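Side-chain contacts in ornithine carbamoyltransferase, anabolic (Campylobacter jejuni subsp. jejuni, PDB 3TPF), which catalyses the transfer of the carbamoyl group from carbamoyl phosphate to L-ornithine, giving L-citrulline and phosphate in the first of three steps from ornithine to arginine: residues V149-G153 with D154-M158; W162-T165 with A166-G170; K193-I197 with S198-I202; Y291-K294 with A295-F299. One frame throughout, in Å; residues are numbered along the deposited sequence.

Contact 1: V149-G153 with D154-M158; sequences VAFIG and DSNNM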
loop_
_atom_site.group_PDB
_atom_site.type_symbol
_atom_site.label_atom_id
_atom_site.label_comp_id
_atom_site.label_asym_id
_atom_site.label_seq_id
_atom_site.Cartn_x
_atom_site.Cartn_y
_atom_site.Cartn_z
ATOM N N VAL B 149 39.355 -1.491 1.954
ATOM C CA VAL B 149 38.177 -2.370 1.842
ATOM C C VAL B 149 38.363 -3.651 1.044
ATOM O O VAL B 149 38.998 -3.679 0.026
ATOM C CB VAL B 149 37.034 -1.646 1.130
ATOM C CG1 VAL B 149 35.919 -2.629 0.866
ATOM C CG2 VAL B 149 36.569 -0.475 1.961
ATOM N N ALA B 150 37.770 -4.710 1.529
ATOM C CA ALA B 150 37.748 -5.977 0.816
ATOM C C ALA B 150 36.337 -6.311 0.446
ATOM O O ALA B 150 35.457 -6.337 1.301
ATOM C CB ALA B 150 38.283 -7.090 1.697
ATOM N N PHE B 151 36.108 -6.649 -0.802
ATOM C CA PHE B 151 34.788 -7.153 -1.183
ATOM C C PHE B 151 34.883 -8.596 -1.579
ATOM O O PHE B 151 35.636 -8.938 -2.476
ATOM C CB PHE B 151 34.196 -6.384 -2.345
ATOM C CG PHE B 151 32.872 -6.926 -2.778
ATOM C CD1 PHE B 151 31.695 -6.370 -2.307
ATOM C CD2 PHE B 151 32.795 -8.024 -3.615
ATOM C CE1 PHE B 151 30.480 -6.861 -2.686
ATOM C CE2 PHE B 151 31.579 -8.528 -4.006
ATOM C CZ PHE B 151 30.427 -7.949 -3.543
ATOM N N ILE B 152 34.124 -9.449 -0.908
ATOM C CA ILE B 152 34.162 -10.890 -1.222
ATOM C C ILE B 152 32.813 -11.423 -1.660
ATOM O O ILE B 152 31.842 -11.337 -0.916
ATOM C CB ILE B 152 34.588 -11.759 -0.047
ATOM C CG1 ILE B 152 36.071 -11.595 0.272
ATOM C CG2 ILE B 152 34.332 -13.192 -0.455
ATOM C CD1 ILE B 152 36.388 -10.274 0.953
ATOM N N GLY B 153 32.766 -11.966 -2.875
ATOM C CA GLY B 153 31.495 -12.441 -3.413
ATOM C C GLY B 153 31.355 -12.624 -4.898
ATOM O O GLY B 153 32.307 -12.860 -5.576
ATOM N N ASP B 154 30.121 -12.509 -5.366
ATOM C CA ASP B 154 29.788 -12.632 -6.783
ATOM C C ASP B 154 30.236 -11.368 -7.552
ATOM O O ASP B 154 30.520 -10.330 -6.955
ATOM C CB ASP B 154 28.263 -12.818 -6.955
ATOM C CG ASP B 154 27.858 -13.365 -8.332
ATOM O OD1 ASP B 154 28.718 -13.764 -9.150
ATOM O OD2 ASP B 154 26.639 -13.345 -8.614
ATOM N N SER B 155 30.307 -11.486 -8.874
ATOM C CA SER B 155 30.413 -10.301 -9.760
ATOM C C SER B 155 29.023 -9.674 -10.005
ATOM O O SER B 155 28.621 -9.389 -11.148
ATOM C CB SER B 155 31.113 -10.630 -11.076
ATOM O OG SER B 155 30.148 -11.062 -12.048
ATOM N N ASN B 156 28.305 -9.450 -8.920
ATOM C CA ASN B 156 26.934 -8.947 -8.987
ATOM C C ASN B 156 26.867 -7.401 -8.963
ATOM O O ASN B 156 27.895 -6.722 -9.044
ATOM C CB ASN B 156 26.115 -9.512 -7.822
ATOM C CG ASN B 156 26.586 -9.003 -6.478
ATOM O OD1 ASN B 156 27.506 -8.217 -6.410
ATOM N ND2 ASN B 156 25.985 -9.462 -5.420
ATOM N N ASN B 157 25.662 -6.872 -8.877
ATOM C CA ASN B 157 25.461 -5.392 -8.760
ATOM C C ASN B 157 26.249 -4.716 -7.635
ATOM O O ASN B 157 26.843 -3.666 -7.823
ATOM C CB ASN B 157 23.962 -5.005 -8.623
ATOM C CG ASN B 157 23.266 -5.720 -7.500
ATOM O OD1 ASN B 157 23.906 -6.367 -6.647
ATOM N ND2 ASN B 157 21.949 -5.643 -7.509
HETATM N N MSE B 158 26.249 -5.348 -6.473
HETATM C CA MSE B 158 26.942 -4.819 -5.261
HETATM C C MSE B 158 28.442 -4.677 -5.488
HETATM O O MSE B 158 29.086 -3.697 -5.053
HETATM C CB MSE B 158 26.771 -5.764 -4.076
HETATM C CG MSE B 158 25.505 -5.473 -3.320
HETATM SE SE MSE B 158 25.495 -3.664 -2.560
HETATM C CE MSE B 158 27.057 -3.778 -1.331
#
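Phe151, near the end of strand 148-152, reaches across to the chain that follows it and meets Asp154, Asn156 and Met158. Its CG stands anti to the backbone N (chi1 178°), which carries the ring from CB toward the bend. Along one side of the ring CE2 lies 3.6 Å from the carbonyl O of Asp154, which sits at the ring edge, near its plane. At the far end CZ comes 4.1 Å from Asn156 OD1, the amide turned 59° against the ring. On the other side CE1 rests 4.1 Å from Met158 CB, the selenomethionine chain running at about a right angle to the phenylalanine. The ring lies in the strand-to-helix turn of the first beta-alpha-beta unit of the Rossmann-like ornithine-binding domain, with Ile219 of the adjacent strand against it. Gly153 makes the bend at phi 160°, a backbone conformation that glycine can adopt. Asn156 is the N-cap of helix 157-169: its OD1 accepts from Cys159 N, while ND2 makes a weak bond to Asp221, a predicted ornithine ligand. Asp154 OD1 receives a weak bond from Ser155 N at 2.8 Å, and OD2 makes a weak one to Ser225, another predicted ornithine ligand.

Contact 2: W162-T165 with A166-G170; sequences WLIT and AAILG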
loop_
_atom_site.group_PDB
_atom_site.type_symbol
_atom_site.label_atom_id
_atom_site.label_comp_id
_atom_site.label_asym_id
_atom_site.label_seq_id
_atom_site.Cartn_x
_atom_site.Cartn_y
_atom_site.Cartn_z
ATOM N N TRP B 162 30.501 -1.267 -5.600
ATOM C CA TRP B 162 31.713 -1.067 -4.732
ATOM C C TRP B 162 32.957 -0.765 -5.552
ATOM O O TRP B 162 33.773 0.075 -5.187
ATOM C CB TRP B 162 31.949 -2.175 -3.715
ATOM C CG TRP B 162 31.435 -1.735 -2.334
ATOM C CD1 TRP B 162 30.407 -2.269 -1.686
ATOM C CD2 TRP B 162 31.870 -0.613 -1.528
ATOM N NE1 TRP B 162 30.151 -1.552 -0.534
ATOM C CE2 TRP B 162 31.053 -0.555 -0.413
ATOM C CE3 TRP B 162 32.857 0.329 -1.665
ATOM C CZ2 TRP B 162 31.187 0.369 0.586
ATOM C CZ3 TRP B 162 33.007 1.266 -0.667
ATOM C CH2 TRP B 162 32.152 1.289 0.441
ATOM N N LEU B 163 33.051 -1.421 -6.679
ATOM C CA LEU B 163 34.252 -1.266 -7.498
ATOM C C LEU B 163 34.348 0.185 -7.927
ATOM O O LEU B 163 35.355 0.857 -7.705
ATOM C CB LEU B 163 34.248 -2.208 -8.725
ATOM C CG LEU B 163 35.271 -2.005 -9.832
ATOM C CD1 LEU B 163 36.667 -1.997 -9.221
ATOM C CD2 LEU B 163 35.127 -3.061 -10.933
ATOM N N ILE B 164 33.233 0.646 -8.461
ATOM C CA ILE B 164 33.050 2.015 -8.942
ATOM C C ILE B 164 33.277 3.062 -7.898
ATOM O O ILE B 164 33.958 4.046 -8.139
ATOM C CB ILE B 164 31.589 2.206 -9.365
ATOM C CG1 ILE B 164 31.419 1.646 -10.759
ATOM C CG2 ILE B 164 31.068 3.642 -9.222
ATOM C CD1 ILE B 164 29.947 1.427 -11.078
ATOM N N THR B 165 32.624 2.882 -6.767
ATOM C CA THR B 165 32.666 3.883 -5.703
ATOM C C THR B 165 34.082 3.966 -5.129
ATOM O O THR B 165 34.582 5.052 -4.820
ATOM C CB THR B 165 31.741 3.532 -4.550
ATOM O OG1 THR B 165 30.434 3.379 -5.052
ATOM C CG2 THR B 165 31.775 4.599 -3.481
ATOM N N ALA B 166 34.728 2.808 -5.011
ATOM C CA ALA B 166 36.122 2.737 -4.554
ATOM C C ALA B 166 36.990 3.587 -5.483
ATOM O O ALA B 166 37.826 4.398 -5.078
ATOM C CB ALA B 166 36.554 1.290 -4.580
ATOM N N ALA B 167 36.685 3.397 -6.746
ATOM C CA ALA B 167 37.406 3.997 -7.839
ATOM C C ALA B 167 37.288 5.514 -7.790
ATOM O O ALA B 167 38.300 6.252 -8.068
ATOM C CB ALA B 167 36.854 3.489 -9.183
ATOM N N ILE B 168 36.090 5.982 -7.475
ATOM C CA ILE B 168 35.847 7.420 -7.469
ATOM C C ILE B 168 36.487 8.029 -6.252
ATOM O O ILE B 168 37.182 9.048 -6.328
ATOM C CB ILE B 168 34.359 7.787 -7.526
ATOM C CG1 ILE B 168 33.761 7.381 -8.881
ATOM C CG2 ILE B 168 34.201 9.284 -7.359
ATOM C CD1 ILE B 168 32.268 7.393 -9.019
ATOM N N LEU B 169 36.312 7.346 -5.127
ATOM C CA LEU B 169 36.647 7.941 -3.843
ATOM C C LEU B 169 38.116 7.918 -3.530
ATOM O O LEU B 169 38.596 8.715 -2.721
ATOM C CB LEU B 169 35.875 7.263 -2.765
ATOM C CG LEU B 169 34.378 7.647 -2.597
ATOM C CD1 LEU B 169 33.891 6.761 -1.455
ATOM C CD2 LEU B 169 34.092 9.101 -2.234
ATOM N N GLY B 170 38.836 7.004 -4.181
ATOM C CA GLY B 170 40.281 6.809 -3.944
ATOM C C GLY B 170 40.635 5.727 -2.908
ATOM O O GLY B 170 41.742 5.695 -2.345
#
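Four successive i to i+4 hydrogen bonds tie 162-165 to 166-169 as ordinary alpha helix, from Ala166 N to Trp162 O (2.9 Å) through to Leu169 N to Thr165 O (2.9 Å). Thr165 O also draws a weak second bond from Ile168 N. On this scaffold two pairs of side chains run along the helix surface. Ile164 and Ile168 lie side by side and point the same way, the CG2 branch of Ile164 meeting the CD1 end of Ile168 at 3.9 Å. Next to them Thr165 and Leu169 repeat the pattern more closely, with Thr165 CG2 3.6 Å from Leu169 CD1. The threonine's torsion (chi1 -57°) divides its two branches: the methyl goes forward to the leucine, whereas OG1 lies beside the backbone N and bonds back to Ser161 O, so the buried hydroxyl is satisfied within its own helix. Ala166 and Ala167 present only methyls. Trp162 leaves the helix with its CB pointing away, but its indole comes back nearer the following turn, and NE1 bonds to Asp132. Gly170 ends the helix with positive phi (94°), its N still bonded to Ala166 O. As the helix of a beta-alpha-beta unit between strands 148-152 and 172-176, it is buried on several faces: Trp162, Thr165 and Leu169 pack on helix 126-138, Ile168 and Leu169 on helix 13-28, and Leu163 and Ala167 on helix 185-198.

Contact 3: K193-I197 with S198-I202; sequences KQALI and SGAKI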
loop_
_atom_site.group_PDB
_atom_site.type_symbol
_atom_site.label_atom_id
_atom_site.label_comp_id
_atom_site.label_asym_id
_atom_site.label_seq_id
_atom_site.Cartn_x
_atom_site.Cartn_y
_atom_site.Cartn_z
ATOM N N LYS B 193 40.197 3.729 -15.235
ATOM C CA LYS B 193 40.350 5.148 -15.562
ATOM C C LYS B 193 40.173 6.057 -14.334
ATOM O O LYS B 193 40.944 6.983 -14.083
ATOM C CB LYS B 193 39.398 5.560 -16.704
ATOM C CG LYS B 193 39.997 5.312 -18.110
ATOM C CD LYS B 193 39.074 5.748 -19.261
ATOM N N GLN B 194 39.138 5.797 -13.568
ATOM C CA GLN B 194 38.876 6.617 -12.384
ATOM C C GLN B 194 39.978 6.491 -11.337
ATOM O O GLN B 194 40.290 7.469 -10.657
ATOM C CB GLN B 194 37.532 6.271 -11.765
ATOM C CG GLN B 194 36.422 7.098 -12.338
ATOM C CD GLN B 194 36.599 8.568 -12.065
ATOM O OE1 GLN B 194 37.343 8.958 -11.168
ATOM N NE2 GLN B 194 35.931 9.402 -12.866
ATOM N N ALA B 195 40.550 5.293 -11.194
ATOM C CA ALA B 195 41.594 5.078 -10.192
ATOM C C ALA B 195 42.765 6.040 -10.491
ATOM O O ALA B 195 43.322 6.659 -9.585
ATOM C CB ALA B 195 42.053 3.639 -10.181
ATOM N N LEU B 196 43.117 6.182 -11.773
ATOM C CA LEU B 196 44.200 7.090 -12.182
ATOM C C LEU B 196 44.053 8.485 -11.588
ATOM O O LEU B 196 45.010 9.052 -11.076
ATOM C CB LEU B 196 44.272 7.216 -13.709
ATOM C CG LEU B 196 45.307 6.475 -14.502
ATOM C CD1 LEU B 196 44.947 6.705 -15.950
ATOM C CD2 LEU B 196 46.632 7.011 -14.075
ATOM N N ILE B 197 42.858 9.026 -11.703
ATOM C CA ILE B 197 42.556 10.385 -11.209
ATOM C C ILE B 197 42.651 10.425 -9.705
ATOM O O ILE B 197 43.294 11.298 -9.155
ATOM C CB ILE B 197 41.117 10.822 -11.613
ATOM C CG1 ILE B 197 41.078 11.184 -13.095
ATOM C CG2 ILE B 197 40.552 11.945 -10.733
ATOM C CD1 ILE B 197 41.931 12.418 -13.417
ATOM N N SER B 198 41.998 9.462 -9.062
ATOM C CA SER B 198 41.815 9.443 -7.592
ATOM C C SER B 198 42.867 8.738 -6.742
ATOM O O SER B 198 42.804 8.760 -5.516
ATOM C CB SER B 198 40.535 8.714 -7.244
ATOM O OG SER B 198 40.759 7.328 -7.333
ATOM N N GLY B 199 43.762 8.031 -7.404
ATOM C CA GLY B 199 44.748 7.179 -6.724
ATOM C C GLY B 199 44.236 5.927 -6.053
ATOM O O GLY B 199 44.818 5.454 -5.099
ATOM N N ALA B 200 43.117 5.398 -6.519
ATOM C CA ALA B 200 42.594 4.111 -6.029
ATOM C C ALA B 200 43.583 2.966 -6.246
ATOM O O ALA B 200 44.199 2.796 -7.328
ATOM C CB ALA B 200 41.296 3.764 -6.684
ATOM N N LYS B 201 43.736 2.189 -5.188
ATOM C CA LYS B 201 44.498 0.938 -5.259
ATOM C C LYS B 201 43.477 -0.221 -5.361
ATOM O O LYS B 201 43.040 -0.788 -4.351
ATOM C CB LYS B 201 45.442 0.804 -4.058
ATOM C CG LYS B 201 46.540 1.886 -4.003
ATOM C CD LYS B 201 47.220 2.031 -2.617
ATOM C CE LYS B 201 48.058 3.331 -2.560
ATOM N NZ LYS B 201 49.435 3.242 -1.932
ATOM N N ILE B 202 43.134 -0.553 -6.602
ATOM C CA ILE B 202 42.191 -1.622 -6.933
ATOM C C ILE B 202 42.894 -2.886 -7.366
ATOM O O ILE B 202 43.789 -2.850 -8.162
ATOM C CB ILE B 202 41.310 -1.218 -8.124
ATOM C CG1 ILE B 202 40.589 0.085 -7.804
ATOM C CG2 ILE B 202 40.338 -2.326 -8.504
ATOM C CD1 ILE B 202 39.733 0.604 -8.904
#
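Ala195 and Ala200 press their methyl groups together, CB to CB at 3.6 Å, where helix 185-198 ends and the chain doubles back into strand 201-205. Ile202 extends this small apolar patch. Its CG1 lies anti to the carbonyl carbon and the chain is then extended (chi2 178°), which sends CD1 to within 4.0 Å of Ala195 CB. Ser198, the last helical residue, takes the less roomy rotamer between its backbone N and carbonyl carbon (chi1 78°). From there OG is placed to accept a hydrogen bond from Ala200 N at 3.2 Å, forming an ST turn; the same hydroxyl is bonded to Ala167 O of helix 157-169. Ile197, by contrast, leads its outer end away from the turn. The backbone closes the helix with a bond from Ser198 N to Gln194 O (3.1 Å, N-H...O angle 163°). Beyond it, Ala195 O receives two weak bonds, from Gly199 N and Ala200 N, as Gly199 leaves helical geometry at positive phi. This turn belongs to the beta-alpha-beta unit of strands 172-176 and 201-205, away from the substrate sites. That both bonds on Ala195 O are weak suggests that the turn depends on the serine hydroxyl and on methyl packing as well as on the backbone, with the hydroxyl also linking the helix end to its neighbour.

Contact 4: Y291-K294 with A295-F299; sequences YVVK and ALLCF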
loop_
_atom_site.group_PDB
_atom_site.type_symbol
_atom_site.label_atom_id
_atom_site.label_comp_id
_atom_site.label_asym_id
_atom_site.label_seq_id
_atom_site.Cartn_x
_atom_site.Cartn_y
_atom_site.Cartn_z
ATOM N N TYR B 291 19.196 7.468 6.155
ATOM C CA TYR B 291 19.756 8.848 6.278
ATOM C C TYR B 291 20.325 9.247 4.947
ATOM O O TYR B 291 20.365 10.391 4.566
ATOM C CB TYR B 291 20.797 8.912 7.387
ATOM C CG TYR B 291 20.233 8.386 8.670
ATOM C CD1 TYR B 291 19.306 9.110 9.377
ATOM C CD2 TYR B 291 20.570 7.115 9.145
ATOM C CE1 TYR B 291 18.762 8.618 10.539
ATOM C CE2 TYR B 291 20.018 6.625 10.325
ATOM C CZ TYR B 291 19.128 7.390 11.021
ATOM O OH TYR B 291 18.547 6.955 12.191
ATOM N N VAL B 292 20.754 8.241 4.256
ATOM C CA VAL B 292 21.477 8.380 2.994
ATOM C C VAL B 292 20.468 8.645 1.875
ATOM O O VAL B 292 20.614 9.554 1.079
ATOM C CB VAL B 292 22.395 7.124 2.799
ATOM C CG1 VAL B 292 22.511 6.756 1.378
ATOM C CG2 VAL B 292 23.804 7.403 3.382
ATOM N N VAL B 293 19.387 7.893 1.879
ATOM C CA VAL B 293 18.284 8.232 0.969
ATOM C C VAL B 293 17.743 9.677 1.249
ATOM O O VAL B 293 17.520 10.465 0.325
ATOM C CB VAL B 293 17.185 7.203 0.979
ATOM C CG1 VAL B 293 15.952 7.740 0.224
ATOM C CG2 VAL B 293 17.776 5.870 0.324
ATOM N N LYS B 294 17.615 10.037 2.505
ATOM C CA LYS B 294 17.261 11.445 2.817
ATOM C C LYS B 294 18.131 12.467 2.138
ATOM O O LYS B 294 17.655 13.361 1.423
ATOM C CB LYS B 294 17.279 11.672 4.286
ATOM C CG LYS B 294 16.005 11.217 4.973
ATOM C CD LYS B 294 16.243 11.075 6.449
ATOM C CE LYS B 294 15.148 11.736 7.339
ATOM N NZ LYS B 294 15.560 11.816 8.758
ATOM N N ALA B 295 19.434 12.291 2.284
ATOM C CA ALA B 295 20.413 13.227 1.681
ATOM C C ALA B 295 20.185 13.252 0.181
ATOM O O ALA B 295 20.167 14.316 -0.477
ATOM C CB ALA B 295 21.860 12.823 1.984
ATOM N N LEU B 296 20.073 12.066 -0.370
ATOM C CA LEU B 296 19.992 11.914 -1.819
ATOM C C LEU B 296 18.787 12.661 -2.355
ATOM O O LEU B 296 18.856 13.377 -3.314
ATOM C CB LEU B 296 19.841 10.395 -2.152
ATOM C CG LEU B 296 19.784 9.951 -3.554
ATOM C CD1 LEU B 296 20.944 10.490 -4.361
ATOM C CD2 LEU B 296 19.874 8.431 -3.503
ATOM N N LEU B 297 17.657 12.412 -1.732
ATOM C CA LEU B 297 16.444 13.104 -2.119
ATOM C C LEU B 297 16.619 14.648 -1.926
ATOM O O LEU B 297 16.230 15.389 -2.859
ATOM C CB LEU B 297 15.255 12.672 -1.301
ATOM C CG LEU B 297 14.693 11.280 -1.388
ATOM C CD1 LEU B 297 13.634 11.214 -0.239
ATOM C CD2 LEU B 297 14.150 10.915 -2.768
ATOM N N CYS B 298 17.245 15.138 -0.861
ATOM C CA CYS B 298 17.416 16.605 -0.816
ATOM C C CYS B 298 18.256 17.075 -1.989
ATOM O O CYS B 298 18.098 18.204 -2.515
ATOM C CB CYS B 298 18.005 17.129 0.523
ATOM S SG CYS B 298 16.973 16.671 1.962
ATOM N N PHE B 299 19.229 16.254 -2.306
ATOM C CA PHE B 299 20.235 16.631 -3.258
ATOM C C PHE B 299 19.610 16.724 -4.626
ATOM O O PHE B 299 19.810 17.719 -5.314
ATOM C CB PHE B 299 21.320 15.618 -3.268
ATOM C CG PHE B 299 22.255 15.736 -4.421
ATOM C CD1 PHE B 299 23.289 16.634 -4.403
ATOM C CD2 PHE B 299 22.135 14.895 -5.530
ATOM C CE1 PHE B 299 24.177 16.758 -5.488
ATOM C CE2 PHE B 299 23.054 14.991 -6.612
ATOM C CZ PHE B 299 24.070 15.929 -6.588
#
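Two torsions bring Val293 and Leu297 together: the valine holds CG1 anti to its own N (chi1 169°), and the leucine sets CG beside its N (chi1 -66°), which places the branches against each other one turn apart. They belong to the long C-terminal helix 279-302, which packs against helices of the carbamoyl phosphate domain. Val293 CG1 approaches Leu297 CG at 4.1 Å, the side chains crossing at a slant. Leu296 touches Thr127, a predicted carbamoyl phosphate ligand, and Phe5. Val293 and Leu297 instead meet helix 48-60, the valine at Phe54 and Ala57 and the leucine at Ile58. Lys294, its chain bent at chi3, ends in a salt bridge from NZ to Glu60, which would balance its charge in this buried setting. Tyr291 touches Ala23 and Lys27 of helix 13-28. The backbone bonds are regular. Ala295 N reaches Tyr291 O at 3.1 Å and Leu296 N reaches Val292 O at 2.9 Å. Cys298 N bonds to Lys294 O at 2.9 Å. Straightest of the four is the bond between the backbones of the valine-leucine pair, Leu297 N to Val293 O, 2.8 Å with an N-H...O angle of 177°.

In the fold
Contacts 1, 2 and 3 follow the chain through two successive beta-alpha-beta units of the five-stranded parallel sheet. Contact 1 opens helix 157-169 and contact 2 closes it, their centres about 12 Å apart. Contacts 2 and 3 have centres about 8 Å apart and touch directly: Ser198 OG lies 2.8 Å from Ala167 O, and Leu163 CD1 packs 3.8 Å from Ile202 CG2. Contact 4 stands apart, its centre about 24 Å from that of contact 1, across the chain's centre. Contact 1 holds Asn157, a predicted ornithine ligand, and contact 4 borders the predicted carbamoyl phosphate residues Thr127 and Arg289, whereas contact 3 is remote from both sites.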